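Local coordinates for protein 2,3-dihydroxybenzoate-AMP ligase (Bacillus subtilis, PDB 1MDF) that belongs to the ANL superfamily, pairing a large AMP-binding enzyme domain with a small C-terminal domain, at residues 460-465 with 524-529; 115-120 with 195-200; 70-75 with 96-101; 140-145 with 159-164. All coordinates share one frame; numbering follows the deposited sequence.

Contact 1. Residues 460-465 with 524-529; sequences MVSMPD and ALREAI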
loop_
_atom_site.group_PDB
_atom_site.type_symbol
_atom_site.label_atom_id
_atom_site.label_comp_id
_atom_site.label_asym_id
_atom_site.label_seq_id
_atom_site.Cartn_x
_atom_site.Cartn_y
_atom_site.Cartn_z
ATOM N N MET A 460 -17.786 6.728 -8.433
ATOM C CA MET A 460 -18.127 7.719 -9.450
ATOM C C MET A 460 -16.881 8.263 -10.140
ATOM O O MET A 460 -15.884 8.591 -9.491
ATOM C CB MET A 460 -18.933 8.858 -8.828
ATOM C CG MET A 460 -19.445 9.872 -9.841
ATOM S SD MET A 460 -20.622 11.037 -9.127
ATOM C CE MET A 460 -19.567 11.952 -8.057
ATOM N N VAL A 461 -16.948 8.360 -11.463
ATOM C CA VAL A 461 -15.817 8.827 -12.241
ATOM C C VAL A 461 -16.232 9.847 -13.304
ATOM O O VAL A 461 -17.410 10.165 -13.459
ATOM C CB VAL A 461 -15.099 7.601 -12.872
ATOM C CG1 VAL A 461 -15.402 7.486 -14.354
ATOM C CG2 VAL A 461 -13.620 7.678 -12.597
ATOM N N SER A 462 -15.262 10.373 -14.034
ATOM C CA SER A 462 -15.568 11.364 -15.046
ATOM C C SER A 462 -15.595 10.801 -16.457
ATOM O O SER A 462 -14.892 9.844 -16.772
ATOM C CB SER A 462 -14.540 12.492 -14.998
ATOM O OG SER A 462 -13.305 12.059 -15.544
ATOM N N MET A 463 -16.424 11.415 -17.295
ATOM C CA MET A 463 -16.546 11.057 -18.703
ATOM C C MET A 463 -16.516 12.343 -19.540
ATOM O O MET A 463 -17.039 13.388 -19.132
ATOM C CB MET A 463 -17.834 10.253 -18.971
ATOM C CG MET A 463 -19.100 10.746 -18.290
ATOM S SD MET A 463 -20.549 9.754 -18.798
ATOM C CE MET A 463 -21.868 10.982 -18.696
ATOM N N PRO A 464 -15.892 12.284 -20.724
ATOM C CA PRO A 464 -15.796 13.457 -21.600
ATOM C C PRO A 464 -17.142 14.048 -21.983
ATOM O O PRO A 464 -18.112 13.327 -22.203
ATOM C CB PRO A 464 -15.042 12.921 -22.817
ATOM C CG PRO A 464 -14.211 11.805 -22.241
ATOM C CD PRO A 464 -15.209 11.127 -21.327
ATOM N N ASP A 465 -17.186 15.375 -22.049
ATOM C CA ASP A 465 -18.388 16.103 -22.432
ATOM C C ASP A 465 -17.904 17.378 -23.102
ATOM O O ASP A 465 -17.316 18.237 -22.457
ATOM C CB ASP A 465 -19.231 16.425 -21.203
ATOM C CG ASP A 465 -20.674 16.751 -21.556
ATOM O OD1 ASP A 465 -20.919 17.818 -22.162
ATOM O OD2 ASP A 465 -21.567 15.938 -21.230
ATOM N N ALA A 524 -9.280 2.989 -14.870
ATOM C CA ALA A 524 -9.859 1.936 -15.690
ATOM C C ALA A 524 -11.331 2.237 -15.890
ATOM O O ALA A 524 -11.842 2.148 -17.005
ATOM C CB ALA A 524 -9.680 0.574 -15.019
ATOM N N LEU A 525 -12.013 2.582 -14.805
ATOM C CA LEU A 525 -13.422 2.923 -14.897
ATOM C C LEU A 525 -13.589 4.074 -15.890
ATOM O O LEU A 525 -14.510 4.054 -16.702
ATOM C CB LEU A 525 -13.985 3.321 -13.527
ATOM C CG LEU A 525 -14.132 2.205 -12.483
ATOM C CD1 LEU A 525 -14.520 2.808 -11.132
ATOM C CD2 LEU A 525 -15.176 1.204 -12.940
ATOM N N ARG A 526 -12.709 5.072 -15.838
ATOM C CA ARG A 526 -12.813 6.191 -16.781
ATOM C C ARG A 526 -12.696 5.652 -18.198
ATOM O O ARG A 526 -13.452 6.041 -19.086
ATOM C CB ARG A 526 -11.719 7.245 -16.541
ATOM C CG ARG A 526 -11.981 8.133 -15.334
ATOM C CD ARG A 526 -11.119 9.381 -15.340
ATOM N NE ARG A 526 -9.703 9.110 -15.094
ATOM C CZ ARG A 526 -9.198 8.757 -13.919
ATOM N NH1 ARG A 526 -9.991 8.624 -12.865
ATOM N NH2 ARG A 526 -7.892 8.556 -13.796
ATOM N N GLU A 527 -11.747 4.742 -18.395
ATOM C CA GLU A 527 -11.536 4.135 -19.696
ATOM C C GLU A 527 -12.742 3.308 -20.125
ATOM O O GLU A 527 -12.998 3.155 -21.315
ATOM C CB GLU A 527 -10.306 3.239 -19.667
ATOM C CG GLU A 527 -8.988 3.977 -19.570
ATOM C CD GLU A 527 -7.802 3.045 -19.758
ATOM O OE1 GLU A 527 -7.823 2.253 -20.732
ATOM O OE2 GLU A 527 -6.852 3.106 -18.945
ATOM N N ALA A 528 -13.477 2.785 -19.146
ATOM C CA ALA A 528 -14.649 1.953 -19.388
ATOM C C ALA A 528 -15.826 2.751 -19.935
ATOM O O ALA A 528 -16.473 2.341 -20.909
ATOM C CB ALA A 528 -15.055 1.246 -18.097
ATOM N N ILE A 529 -16.110 3.879 -19.289
ATOM C CA ILE A 529 -17.198 4.756 -19.698
ATOM C C ILE A 529 -16.801 5.452 -21.004
ATOM O O ILE A 529 -17.615 5.635 -21.912
ATOM C CB ILE A 529 -17.485 5.807 -18.599
ATOM C CG1 ILE A 529 -18.647 6.713 -19.027
ATOM C CG2 ILE A 529 -16.223 6.597 -18.302
ATOM C CD1 ILE A 529 -19.951 5.967 -19.249
#
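R526 reaches from its helix across V461 and S462 of the neighbouring strand. Its CB faces the carbonyl O of S462 at 4.1 Å. CG meets both methyls of V461, CG2 lying 3.2 Å and CG1 3.6 Å from R526 CG, and the two side chains cross at about a right angle. CD then passes S462 OG at 3.5 Å, a packing approach and not a hydrogen bond. The chain bends at chi3 (-70°), which brings NH1 back to 3.8 Å from V461 CG2, a methyl at the edge of the guanidinium. NH1 itself forms a salt bridge with D431. This is the helix-on-sheet layer of the C-terminal domain: helix 522-533 packs on the outer strand 455-465 of a three-stranded sheet, and the axes of the two short segments approach to 7.7 Å at a crossing angle of -42°. One turn further along, I529 takes over from R526. Its CG1, anti to the backbone N (chi1 -179°), lies 3.6 Å from M463 SD, while its CG2 faces V461 CG1 and the S462 carbonyl. C473 of strand 469-478 and R505 of strand 505-508 also touch both M463 and I529.

Contact 2. Residues 115-120 with 195-200; sequences TYFCEF and GLSKLI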
loop_
_atom_site.group_PDB
_atom_site.type_symbol
_atom_site.label_atom_id
_atom_site.label_comp_id
_atom_site.label_asym_id
_atom_site.label_seq_id
_atom_site.Cartn_x
_atom_site.Cartn_y
_atom_site.Cartn_z
ATOM N N THR A 115 8.776 -6.111 -17.196
ATOM C CA THR A 115 9.846 -5.766 -18.131
ATOM C C THR A 115 10.324 -4.342 -17.861
ATOM O O THR A 115 11.527 -4.082 -17.801
ATOM C CB THR A 115 9.387 -5.878 -19.605
ATOM O OG1 THR A 115 8.689 -7.113 -19.800
ATOM C CG2 THR A 115 10.588 -5.859 -20.532
ATOM N N TYR A 116 9.375 -3.423 -17.694
ATOM C CA TYR A 116 9.703 -2.030 -17.390
ATOM C C TYR A 116 10.558 -1.968 -16.112
ATOM O O TYR A 116 11.610 -1.334 -16.086
ATOM C CB TYR A 116 8.419 -1.216 -17.186
ATOM C CG TYR A 116 8.646 0.164 -16.613
ATOM C CD1 TYR A 116 9.284 1.150 -17.356
ATOM C CD2 TYR A 116 8.258 0.472 -15.310
ATOM C CE1 TYR A 116 9.535 2.406 -16.825
ATOM C CE2 TYR A 116 8.509 1.729 -14.766
ATOM C CZ TYR A 116 9.148 2.687 -15.533
ATOM O OH TYR A 116 9.401 3.930 -15.007
ATOM N N PHE A 117 10.094 -2.635 -15.059
ATOM C CA PHE A 117 10.803 -2.662 -13.789
ATOM C C PHE A 117 12.230 -3.171 -13.951
ATOM O O PHE A 117 13.174 -2.526 -13.503
ATOM C CB PHE A 117 10.063 -3.551 -12.782
ATOM C CG PHE A 117 8.745 -2.999 -12.330
ATOM C CD1 PHE A 117 7.883 -3.782 -11.568
ATOM C CD2 PHE A 117 8.360 -1.700 -12.659
ATOM C CE1 PHE A 117 6.656 -3.281 -11.144
ATOM C CE2 PHE A 117 7.131 -1.188 -12.241
ATOM C CZ PHE A 117 6.278 -1.979 -11.482
ATOM N N CYS A 118 12.388 -4.332 -14.579
ATOM C CA CYS A 118 13.723 -4.890 -14.774
ATOM C C CYS A 118 14.582 -4.008 -15.679
ATOM O O CYS A 118 15.770 -3.827 -15.443
ATOM C CB CYS A 118 13.628 -6.295 -15.357
ATOM S SG CYS A 118 12.817 -7.452 -14.257
ATOM N N GLU A 119 13.978 -3.450 -16.710
ATOM C CA GLU A 119 14.717 -2.590 -17.614
ATOM C C GLU A 119 15.135 -1.320 -16.874
ATOM O O GLU A 119 16.325 -1.065 -16.675
ATOM C CB GLU A 119 13.844 -2.246 -18.818
ATOM C CG GLU A 119 14.592 -1.698 -20.004
ATOM C CD GLU A 119 13.882 -2.003 -21.310
ATOM O OE1 GLU A 119 14.407 -1.625 -22.377
ATOM O OE2 GLU A 119 12.797 -2.629 -21.267
ATOM N N PHE A 120 14.144 -0.541 -16.452
ATOM C CA PHE A 120 14.357 0.717 -15.739
ATOM C C PHE A 120 15.298 0.620 -14.540
ATOM O O PHE A 120 16.154 1.480 -14.337
ATOM C CB PHE A 120 13.005 1.268 -15.288
ATOM C CG PHE A 120 13.074 2.626 -14.660
ATOM C CD1 PHE A 120 13.737 3.666 -15.293
ATOM C CD2 PHE A 120 12.444 2.872 -13.442
ATOM C CE1 PHE A 120 13.775 4.935 -14.727
ATOM C CE2 PHE A 120 12.473 4.138 -12.862
ATOM C CZ PHE A 120 13.139 5.172 -13.506
ATOM N N GLY A 195 -0.041 4.246 -14.855
ATOM C CA GLY A 195 0.610 2.960 -14.995
ATOM C C GLY A 195 2.120 2.999 -14.935
ATOM O O GLY A 195 2.722 2.137 -14.287
ATOM N N LEU A 196 2.737 3.973 -15.606
ATOM C CA LEU A 196 4.198 4.093 -15.609
ATOM C C LEU A 196 4.770 3.497 -14.332
ATOM O O LEU A 196 5.521 2.532 -14.370
ATOM C CB LEU A 196 4.637 5.565 -15.707
ATOM C CG LEU A 196 6.153 5.776 -15.536
ATOM C CD1 LEU A 196 6.883 5.170 -16.730
ATOM C CD2 LEU A 196 6.483 7.248 -15.411
ATOM N N SER A 197 4.380 4.082 -13.207
ATOM C CA SER A 197 4.822 3.655 -11.893
ATOM C C SER A 197 6.256 4.103 -11.671
ATOM O O SER A 197 7.195 3.557 -12.250
ATOM C CB SER A 197 4.715 2.135 -11.742
ATOM O OG SER A 197 4.870 1.757 -10.384
ATOM N N LYS A 198 6.407 5.123 -10.838
ATOM C CA LYS A 198 7.712 5.671 -10.520
ATOM C C LYS A 198 8.293 4.811 -9.407
ATOM O O LYS A 198 7.549 4.219 -8.624
ATOM C CB LYS A 198 7.563 7.109 -10.022
ATOM C CG LYS A 198 6.508 7.942 -10.745
ATOM C CD LYS A 198 6.970 8.398 -12.115
ATOM C CE LYS A 198 5.877 9.181 -12.840
ATOM N NZ LYS A 198 6.395 9.906 -14.051
ATOM N N LEU A 199 9.617 4.724 -9.335
ATOM C CA LEU A 199 10.238 3.951 -8.273
ATOM C C LEU A 199 10.562 4.885 -7.116
ATOM O O LEU A 199 10.776 6.077 -7.311
ATOM C CB LEU A 199 11.483 3.236 -8.786
ATOM C CG LEU A 199 11.203 1.813 -9.283
ATOM C CD1 LEU A 199 9.969 1.782 -10.176
ATOM C CD2 LEU A 199 12.418 1.297 -10.034
ATOM N N ILE A 200 10.566 4.347 -5.904
ATOM C CA ILE A 200 10.815 5.158 -4.721
ATOM C C ILE A 200 11.933 4.658 -3.818
ATOM O O ILE A 200 11.781 3.653 -3.139
ATOM C CB ILE A 200 9.550 5.270 -3.891
ATOM C CG1 ILE A 200 8.410 5.822 -4.764
ATOM C CG2 ILE A 200 9.805 6.174 -2.706
ATOM C CD1 ILE A 200 7.055 5.920 -4.057
#
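L196 and Y116 meet first along the 195-200 segment, and they do so twice. The leucine side chain slants across the end of the phenol, its CD1 3.6 Å from Y116 CZ and close to the hydroxyl as well, while the L196 carbonyl O comes within 3.1 Å of Y116 CE2, obliquely to the ring. The next carbonyl, S197 O, approaches the same carbon from the edge, 3.4 Å from Y116 CE2 and near the ring plane. With CG anti to the backbone N (chi1 169°), the Y116 ring projects from helix 111-120 toward the loop and meets these groups. The side chain of S197 turns to another aromatic: its CB lies 4.1 Å from F117 CE2, at the edge of that ring, which also makes an edge-to-face stack with H109. This part of the chain closes the Gly/Ser/Thr-rich signature loop of the ANL superfamily, which connects strand 184-189 to strand 199-203 in a two-stranded antiparallel sheet. Past K198 the strand begins, and L199 sends CD2 to within 3.8 Å of F120 CD2. On the helix, Y116 has F117 CE2 at its ring edge and its own OH 3.6 Å above one face of the F120 ring. No hydrogen bond joins helix and loop. The loop is instead met by aromatic and aliphatic carbons, and the slightly positive C-H at Y116 CE2 may favour S197 O, a weak and tolerant attraction compared with a hydrogen-bonded seam.

Contact 3. Residues 70-75 with 96-101; sequences LGIQQK and FRLGAL. With SO4 (sulfate ion), chain B.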
loop_
_atom_site.group_PDB
_atom_site.type_symbol
_atom_site.label_atom_id
_atom_site.label_comp_id
_atom_site.label_asym_id
_atom_site.label_seq_id
_atom_site.Cartn_x
_atom_site.Cartn_y
_atom_site.Cartn_z
ATOM N N LEU A 70 25.966 -16.426 -6.383
ATOM C CA LEU A 70 25.329 -16.392 -7.694
ATOM C C LEU A 70 25.812 -15.182 -8.501
ATOM O O LEU A 70 25.846 -15.221 -9.732
ATOM C CB LEU A 70 23.808 -16.340 -7.540
ATOM C CG LEU A 70 22.971 -16.516 -8.810
ATOM C CD1 LEU A 70 23.180 -17.920 -9.354
ATOM C CD2 LEU A 70 21.489 -16.270 -8.501
ATOM N N GLY A 71 26.173 -14.105 -7.805
ATOM C CA GLY A 71 26.672 -12.922 -8.485
ATOM C C GLY A 71 26.010 -11.595 -8.145
ATOM O O GLY A 71 26.370 -10.567 -8.715
ATOM N N ILE A 72 25.049 -11.595 -7.225
ATOM C CA ILE A 72 24.380 -10.349 -6.867
ATOM C C ILE A 72 25.290 -9.508 -5.976
ATOM O O ILE A 72 25.838 -9.999 -4.994
ATOM C CB ILE A 72 23.020 -10.630 -6.182
ATOM C CG1 ILE A 72 22.104 -11.343 -7.184
ATOM C CG2 ILE A 72 22.374 -9.326 -5.724
ATOM C CD1 ILE A 72 20.720 -11.652 -6.670
ATOM N N GLN A 73 25.458 -8.240 -6.340
ATOM C CA GLN A 73 26.334 -7.342 -5.592
ATOM C C GLN A 73 25.613 -6.239 -4.850
ATOM O O GLN A 73 24.422 -6.017 -5.035
ATOM C CB GLN A 73 27.351 -6.686 -6.525
ATOM C CG GLN A 73 28.181 -7.652 -7.328
ATOM C CD GLN A 73 29.265 -6.952 -8.127
ATOM O OE1 GLN A 73 29.007 -5.983 -8.845
ATOM N NE2 GLN A 73 30.491 -7.447 -8.006
ATOM N N GLN A 74 26.366 -5.529 -4.020
ATOM C CA GLN A 74 25.812 -4.429 -3.264
ATOM C C GLN A 74 25.413 -3.352 -4.268
ATOM O O GLN A 74 26.171 -3.022 -5.177
ATOM C CB GLN A 74 26.852 -3.911 -2.286
ATOM C CG GLN A 74 26.354 -2.821 -1.388
ATOM C CD GLN A 74 27.336 -2.500 -0.285
ATOM O OE1 GLN A 74 28.519 -2.261 -0.537
ATOM N NE2 GLN A 74 26.852 -2.492 0.948
ATOM N N LYS A 75 24.202 -2.831 -4.099
ATOM C CA LYS A 75 23.619 -1.807 -4.966
ATOM C C LYS A 75 22.845 -2.390 -6.155
ATOM O O LYS A 75 22.157 -1.657 -6.857
ATOM C CB LYS A 75 24.681 -0.821 -5.472
ATOM C CG LYS A 75 25.114 0.216 -4.438
ATOM C CD LYS A 75 25.461 1.584 -5.068
ATOM C CE LYS A 75 26.668 1.521 -6.013
ATOM N NZ LYS A 75 26.996 2.854 -6.612
ATOM N N PHE A 96 18.962 -7.471 1.822
ATOM C CA PHE A 96 19.323 -6.353 2.691
ATOM C C PHE A 96 20.756 -6.470 3.192
ATOM O O PHE A 96 21.475 -5.476 3.252
ATOM C CB PHE A 96 18.369 -6.273 3.893
ATOM C CG PHE A 96 17.021 -5.654 3.577
ATOM C CD1 PHE A 96 15.891 -6.012 4.318
ATOM C CD2 PHE A 96 16.878 -4.728 2.541
ATOM C CE1 PHE A 96 14.644 -5.467 4.031
ATOM C CE2 PHE A 96 15.637 -4.181 2.246
ATOM C CZ PHE A 96 14.516 -4.551 2.992
ATOM N N ARG A 97 21.169 -7.685 3.548
ATOM C CA ARG A 97 22.520 -7.916 4.055
ATOM C C ARG A 97 23.566 -7.854 2.943
ATOM O O ARG A 97 24.753 -7.636 3.207
ATOM C CB ARG A 97 22.599 -9.267 4.771
ATOM C CG ARG A 97 21.489 -9.489 5.794
ATOM C CD ARG A 97 22.017 -9.844 7.171
ATOM N NE ARG A 97 21.507 -11.133 7.608
ATOM C CZ ARG A 97 20.934 -11.360 8.785
ATOM N NH1 ARG A 97 20.787 -10.380 9.658
ATOM N NH2 ARG A 97 20.516 -12.581 9.092
ATOM N N LEU A 98 23.123 -8.046 1.702
ATOM C CA LEU A 98 24.011 -7.984 0.543
ATOM C C LEU A 98 24.034 -6.535 0.059
ATOM O O LEU A 98 24.746 -6.182 -0.885
ATOM C CB LEU A 98 23.494 -8.879 -0.593
ATOM C CG LEU A 98 24.348 -10.075 -1.034
ATOM C CD1 LEU A 98 23.970 -11.313 -0.237
ATOM C CD2 LEU A 98 24.123 -10.340 -2.504
ATOM N N GLY A 99 23.260 -5.688 0.720
ATOM C CA GLY A 99 23.193 -4.315 0.282
ATOM C C GLY A 99 22.486 -4.274 -1.066
ATOM O O GLY A 99 22.428 -3.229 -1.712
ATOM N N ALA A 100 21.949 -5.417 -1.494
ATOM C CA ALA A 100 21.241 -5.510 -2.778
ATOM C C ALA A 100 19.875 -4.877 -2.596
ATOM O O ALA A 100 19.263 -4.995 -1.536
ATOM C CB ALA A 100 21.106 -6.981 -3.234
ATOM N N LEU A 101 19.397 -4.212 -3.637
ATOM C CA LEU A 101 18.130 -3.504 -3.560
ATOM C C LEU A 101 16.915 -4.157 -4.202
ATOM O O LEU A 101 16.860 -4.358 -5.409
ATOM C CB LEU A 101 18.313 -2.083 -4.115
ATOM C CG LEU A 101 18.880 -0.987 -3.196
ATOM C CD1 LEU A 101 20.093 -1.466 -2.430
ATOM C CD2 LEU A 101 19.249 0.220 -4.045
HETATM S S SO4 B . 24.368 2.496 -9.681
HETATM O O1 SO4 B . 23.028 2.463 -10.293
HETATM O O2 SO4 B . 24.370 3.392 -8.509
HETATM O O3 SO4 B . 24.765 1.139 -9.255
HETATM O O4 SO4 B . 25.317 2.992 -10.691
#
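Two successive carbonyls, those of L98 and G99, are met by two successive residues, Q74 and K75, but by different kinds of donor. Q74 CA makes a CA-H...O contact with L98 O at 3.1 Å, whereas K75 N gives a true hydrogen bond to G99 O, 3.0 Å long and nearly straight (163°). G99 ends helix 87-97 in a Schellman motif and has no side chain, so Q74 CG comes to 3.9 Å from G99 CA; the amide beyond is held through NE2 by E178 O. Below this polar seam, I72 CG2 packs on A100 CB at 3.6 Å and on L98 CD2 at 3.8 Å. The turns lead into the neighbouring parallel strands 77-80 and 101-104, joined by helix 87-97 in a beta-alpha-beta crossover, and L101 continues the seam with backbone bonds to D76 and V78. On the outer side, K75 NZ donates to O2 of a sulfate ion at 3.3 Å; K3 N is also hydrogen-bonded to this ion. One backbone hydrogen bond, with a CA-H...O contact beside it, thus ties the two turns together, while the apolar side chains seal the seam inward and the lysine, probably as its ammonium, meets an anion that probably came from the crystallisation liquor.

Contact 4. Residues 140-145 with 159-164; sequences LARQVQ and EAEEFL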
loop_
_atom_site.group_PDB
_atom_site.type_symbol
_atom_site.label_atom_id
_atom_site.label_comp_id
_atom_site.label_asym_id
_atom_site.label_seq_id
_atom_site.Cartn_x
_atom_site.Cartn_y
_atom_site.Cartn_z
ATOM N N LEU A 140 5.445 -16.188 -17.290
ATOM C CA LEU A 140 5.507 -14.732 -17.363
ATOM C C LEU A 140 6.983 -14.352 -17.463
ATOM O O LEU A 140 7.350 -13.409 -18.170
ATOM C CB LEU A 140 4.902 -14.106 -16.100
ATOM C CG LEU A 140 5.281 -12.663 -15.727
ATOM C CD1 LEU A 140 4.970 -11.707 -16.875
ATOM C CD2 LEU A 140 4.522 -12.262 -14.473
ATOM N N ALA A 141 7.820 -15.102 -16.745
ATOM C CA ALA A 141 9.258 -14.871 -16.736
ATOM C C ALA A 141 9.845 -15.139 -18.123
ATOM O O ALA A 141 10.758 -14.445 -18.562
ATOM C CB ALA A 141 9.917 -15.766 -15.705
ATOM N N ARG A 142 9.332 -16.152 -18.815
ATOM C CA ARG A 142 9.831 -16.430 -20.154
ATOM C C ARG A 142 9.458 -15.270 -21.068
ATOM O O ARG A 142 10.246 -14.875 -21.917
ATOM C CB ARG A 142 9.264 -17.746 -20.695
ATOM C CG ARG A 142 9.758 -18.961 -19.924
ATOM C CD ARG A 142 9.400 -20.265 -20.584
ATOM N NE ARG A 142 9.628 -21.375 -19.669
ATOM C CZ ARG A 142 8.898 -21.600 -18.581
ATOM N NH1 ARG A 142 7.896 -20.793 -18.294
ATOM N NH2 ARG A 142 9.181 -22.611 -17.767
ATOM N N GLN A 143 8.267 -14.708 -20.877
ATOM C CA GLN A 143 7.829 -13.587 -21.698
ATOM C C GLN A 143 8.723 -12.382 -21.461
ATOM O O GLN A 143 8.959 -11.586 -22.363
ATOM C CB GLN A 143 6.392 -13.201 -21.373
ATOM C CG GLN A 143 5.426 -14.347 -21.415
ATOM C CD GLN A 143 4.010 -13.892 -21.206
ATOM O OE1 GLN A 143 3.391 -13.337 -22.111
ATOM N NE2 GLN A 143 3.486 -14.108 -20.004
ATOM N N VAL A 144 9.208 -12.247 -20.231
ATOM C CA VAL A 144 10.081 -11.137 -19.894
ATOM C C VAL A 144 11.432 -11.279 -20.576
ATOM O O VAL A 144 11.933 -10.323 -21.162
ATOM C CB VAL A 144 10.285 -11.026 -18.361
ATOM C CG1 VAL A 144 11.393 -10.036 -18.044
ATOM C CG2 VAL A 144 8.989 -10.576 -17.707
ATOM N N GLN A 145 12.013 -12.474 -20.508
ATOM C CA GLN A 145 13.318 -12.726 -21.112
ATOM C C GLN A 145 13.326 -12.505 -22.616
ATOM O O GLN A 145 14.264 -11.912 -23.152
ATOM C CB GLN A 145 13.799 -14.148 -20.814
ATOM C CG GLN A 145 14.074 -14.425 -19.347
ATOM C CD GLN A 145 15.011 -15.606 -19.136
ATOM O OE1 GLN A 145 14.723 -16.728 -19.549
ATOM N NE2 GLN A 145 16.140 -15.351 -18.487
ATOM N N GLU A 159 8.764 -24.871 -7.867
ATOM C CA GLU A 159 9.282 -25.716 -8.944
ATOM C C GLU A 159 9.914 -24.864 -10.051
ATOM O O GLU A 159 9.247 -24.451 -11.001
ATOM C CB GLU A 159 8.156 -26.585 -9.498
ATOM C CG GLU A 159 8.490 -28.058 -9.431
ATOM C CD GLU A 159 8.996 -28.477 -8.057
ATOM O OE1 GLU A 159 8.173 -28.539 -7.117
ATOM O OE2 GLU A 159 10.219 -28.735 -7.919
ATOM N N ALA A 160 11.213 -24.620 -9.907
ATOM C CA ALA A 160 11.981 -23.790 -10.825
ATOM C C ALA A 160 11.942 -24.161 -12.300
ATOM O O ALA A 160 12.131 -23.300 -13.160
ATOM C CB ALA A 160 13.424 -23.740 -10.360
ATOM N N GLU A 161 11.691 -25.430 -12.599
ATOM C CA GLU A 161 11.686 -25.891 -13.986
ATOM C C GLU A 161 13.069 -25.595 -14.561
ATOM O O GLU A 161 14.062 -26.126 -14.072
ATOM C CB GLU A 161 10.583 -25.199 -14.805
ATOM C CG GLU A 161 9.178 -25.686 -14.460
ATOM C CD GLU A 161 8.088 -25.146 -15.385
ATOM O OE1 GLU A 161 8.071 -23.923 -15.652
ATOM O OE2 GLU A 161 7.229 -25.946 -15.833
ATOM N N GLU A 162 13.155 -24.738 -15.571
ATOM C CA GLU A 162 14.454 -24.433 -16.162
ATOM C C GLU A 162 15.173 -23.300 -15.441
ATOM O O GLU A 162 16.294 -22.944 -15.802
ATOM C CB GLU A 162 14.293 -24.036 -17.624
ATOM C CG GLU A 162 13.670 -22.669 -17.784
ATOM C CD GLU A 162 12.371 -22.712 -18.548
ATOM O OE1 GLU A 162 11.482 -23.500 -18.166
ATOM O OE2 GLU A 162 12.241 -21.953 -19.532
ATOM N N PHE A 163 14.537 -22.730 -14.424
ATOM C CA PHE A 163 15.153 -21.621 -13.722
ATOM C C PHE A 163 15.952 -21.993 -12.487
ATOM O O PHE A 163 16.171 -23.168 -12.199
ATOM C CB PHE A 163 14.096 -20.574 -13.383
ATOM C CG PHE A 163 13.454 -19.979 -14.586
ATOM C CD1 PHE A 163 12.111 -20.195 -14.853
ATOM C CD2 PHE A 163 14.214 -19.252 -15.498
ATOM C CE1 PHE A 163 11.534 -19.700 -16.015
ATOM C CE2 PHE A 163 13.648 -18.752 -16.661
ATOM C CZ PHE A 163 12.304 -18.978 -16.921
ATOM N N LEU A 164 16.404 -20.966 -11.776
ATOM C CA LEU A 164 17.198 -21.145 -10.570
ATOM C C LEU A 164 16.326 -21.287 -9.331
ATOM O O LEU A 164 15.714 -20.319 -8.895
ATOM C CB LEU A 164 18.137 -19.951 -10.370
ATOM C CG LEU A 164 19.231 -19.618 -11.388
ATOM C CD1 LEU A 164 19.841 -18.269 -11.040
ATOM C CD2 LEU A 164 20.305 -20.695 -11.386
HETATM O O HOH W 1 5.963 -22.805 -16.505
#
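Salt bridges join R142 to E161 and E162. R142, its chain extended from CG to NE, reaches the loop with both NE and NH2. NE donates to E162 OE2 at 2.7 Å, on the syn side of the carboxylate, while NH2 also faces the other oxygen, E162 OE1, at a modelled separation too short to be taken literally. NH2 turns as well to E161 OE1, again at 2.7 Å; that oxygen is itself approached from above its own carboxylate plane (51° out of it). E161 OE1 has a second cation in R138, and a water lies between it and R142 NH1, with a weak bond to the latter. Two carboxylates thus share one guanidinium, with E161 OE1 in its plane and E162 OE2 tilted from it, which limits the rotation of the group. A type II' turn from A160 to F163, closed by F163 N to A160 O at 2.8 Å, places the two glutamates at its corners.

Aromatic and apolar packing centres on F163. Its CE1 lies 4.1 Å above the middle of the R142 guanidinium plane, the two planes inclined at 53°, and its CZ touches R142 CG (3.9 Å) and A141 CB (4.2 Å). At the edge, in plane, Q145 OE1 approaches F163 CE2 to 3.7 Å, while Q145 NE2 bonds L151 O. Beneath these groups I154 of strand 154-157 touches A141, Q145 and F163, so helix 137-146 and the turn before strand 164-165 both rest on this strand, with strand 125-132 beside it under the helix.

In the fold
Contacts 2, 3 and 4 belong to the large AMP-binding region, and contact 1 alone to the C-terminal domain. Along the chain contact 3 closes first; contact 2 then spans a loop in which contact 4 is nested, and contact 1 comes last. Contacts 2, 3 and 4 lie about 19 to 21 Å apart between centres around the six-stranded mixed sheet. Contact 3 lies at strands 77-80 and 101-104, contact 4 on strand 154-157, and helix 111-120 of contact 2 packs on strand 77-80. Contact 4 touches both others, through V144 with T115 and L70 with L164. Contact 1 is about 44 Å from contact 3 between centres, across the chain's centre, reflecting the two-domain build.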